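Local structure of hypothetical protein Atu1913 (Agrobacterium tumefaciens str., 2B1Y) at the interface of chains A and B. The protein is of unknown function but belongs to the DUF1883 family and forms a two-fold symmetric pair of chains whose beta-strands intermingle in the crystal. Residues are numbered along the deposited sequence; one frame, centred on the assembly and turned at random. Chains: chain A/B, hypothetical protein Atu1913.

The interface of chains A and B. Residues chain A 16-17, 20, 22, 34; chain B 65, 71, 90.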
loop_
_atom_site.group_PDB
_atom_site.type_symbol
_atom_site.label_atom_id
_atom_site.label_comp_id
_atom_site.label_asym_id
_atom_site.label_seq_id
_atom_site.Cartn_x
_atom_site.Cartn_y
_atom_site.Cartn_z
ATOM N N LEU A 16 -11.198 -13.642 17.542
ATOM C CA LEU A 16 -10.480 -14.878 17.810
ATOM C C LEU A 16 -9.509 -14.684 18.969
ATOM O O LEU A 16 -8.872 -13.641 19.054
ATOM C CB LEU A 16 -9.676 -15.310 16.578
ATOM C CG LEU A 16 -10.449 -15.506 15.266
ATOM C CD1 LEU A 16 -9.473 -15.803 14.126
ATOM C CD2 LEU A 16 -11.497 -16.621 15.384
ATOM N N ARG A 17 -9.386 -15.703 19.815
ATOM C CA ARG A 17 -8.475 -15.666 20.951
ATOM C C ARG A 17 -7.047 -15.857 20.466
ATOM O O ARG A 17 -6.808 -16.605 19.510
ATOM C CB ARG A 17 -8.830 -16.766 21.961
ATOM C CG ARG A 17 -8.528 -16.377 23.411
ATOM C CD ARG A 17 -8.431 -17.584 24.335
ATOM N NE ARG A 17 -7.888 -17.202 25.640
ATOM C CZ ARG A 17 -7.929 -17.958 26.739
ATOM N NH1 ARG A 17 -8.486 -19.158 26.719
ATOM N NH2 ARG A 17 -7.408 -17.507 27.865
ATOM N N THR A 20 -5.354 -19.070 18.404
ATOM C CA THR A 20 -6.169 -19.694 17.355
ATOM C C THR A 20 -5.305 -19.831 16.102
ATOM O O THR A 20 -4.584 -18.894 15.755
ATOM C CB THR A 20 -7.397 -18.866 17.041
ATOM O OG1 THR A 20 -8.167 -18.715 18.239
ATOM C CG2 THR A 20 -8.259 -19.534 15.948
ATOM N N LEU A 22 -5.013 -20.595 12.057
ATOM C CA LEU A 22 -5.741 -20.636 10.815
ATOM C C LEU A 22 -4.997 -21.566 9.859
ATOM O O LEU A 22 -3.790 -21.374 9.592
ATOM C CB LEU A 22 -5.815 -19.239 10.220
ATOM C CG LEU A 22 -6.288 -18.126 11.151
ATOM C CD1 LEU A 22 -6.314 -16.800 10.379
ATOM C CD2 LEU A 22 -7.649 -18.487 11.704
ATOM N N LEU A 34 -3.023 -11.782 7.356
ATOM C CA LEU A 34 -3.895 -11.786 8.489
ATOM C C LEU A 34 -3.758 -10.404 9.153
ATOM O O LEU A 34 -2.639 -9.971 9.416
ATOM C CB LEU A 34 -3.421 -12.880 9.454
ATOM C CG LEU A 34 -4.157 -12.884 10.805
ATOM C CD1 LEU A 34 -5.644 -13.296 10.639
ATOM C CD2 LEU A 34 -3.421 -13.806 11.817
ATOM N N VAL B 65 -2.882 -16.710 15.421
ATOM C CA VAL B 65 -3.316 -15.365 15.740
ATOM C C VAL B 65 -2.474 -14.946 16.965
ATOM O O VAL B 65 -2.384 -15.711 17.912
ATOM C CB VAL B 65 -4.808 -15.396 16.061
ATOM C CG1 VAL B 65 -5.235 -14.136 16.726
ATOM C CG2 VAL B 65 -5.645 -15.707 14.761
ATOM N N TRP B 71 -10.255 -10.314 13.765
ATOM C CA TRP B 71 -9.251 -10.636 12.732
ATOM C C TRP B 71 -9.896 -10.740 11.354
ATOM O O TRP B 71 -11.068 -11.087 11.232
ATOM C CB TRP B 71 -8.487 -11.930 13.084
ATOM C CG TRP B 71 -7.522 -11.704 14.221
ATOM C CD1 TRP B 71 -7.724 -12.016 15.537
ATOM C CD2 TRP B 71 -6.242 -11.057 14.147
ATOM N NE1 TRP B 71 -6.635 -11.637 16.280
ATOM C CE2 TRP B 71 -5.705 -11.051 15.457
ATOM C CE3 TRP B 71 -5.473 -10.535 13.093
ATOM C CZ2 TRP B 71 -4.450 -10.509 15.759
ATOM C CZ3 TRP B 71 -4.230 -9.977 13.388
ATOM C CH2 TRP B 71 -3.730 -9.968 14.718
HETATM N N MSE B 90 -10.460 -22.919 10.887
HETATM C CA MSE B 90 -10.084 -22.259 12.111
HETATM C C MSE B 90 -9.909 -23.359 13.170
HETATM O O MSE B 90 -10.891 -24.050 13.553
HETATM C CB MSE B 90 -11.145 -21.208 12.498
HETATM C CG MSE B 90 -11.374 -20.036 11.437
HETATM SE SE MSE B 90 -12.656 -18.808 12.283
HETATM C CE MSE B 90 -14.156 -20.020 12.436
#
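A:Leu34 and B:Trp71 make the tightest apolar contact of the patch. The leucine comes over the benzo half of the indole, its CG 3.5 Å from CE3 of B:Trp71. Its chi1 of 173°, with CG anti to the backbone N, carries the branched end toward the ring, CD1 also nearing CE3 and CD2 lying above the plane near the rim. The two side chains cross at about a right angle. B:Val65 sets its CB over the same ring face, so a broad aromatic surface supports aliphatic groups from both chains. A branched leucine suits position A:Leu16 because its methyls diverge: CD1 reaches CG2 of B:Val65 at 3.9 Å and CD2 the selenium of B:Met90 at 4.0 Å, while CB approaches CD1 of B:Trp71. The unbranched, polarisable selenomethionine also runs its CG beside CD2 of A:Leu22, whose branched end suits this side-by-side packing.

A backbone hydrogen bond crosses the contact: B:Val65 N donates to A:Thr20 O at 2.8 Å, almost straight at the hydrogen; valine's compact branches pack beside it. Threonine's hydroxyl OG1 donates to a lone pair of A:Arg17 O at 2.8 Å, probably steadying the loop that presents the A:Thr20 carbonyl to chain B.

A:Leu22 and B:Met90 form an antiparallel bridge between strands 21-26 and 86-91. A:Thr20 lies in the loop after strand 8-16, B:Val65 in that between strands 61-64 and 69-76, and B:Trp71 on the latter, suggesting an intertwined two-fold dimer.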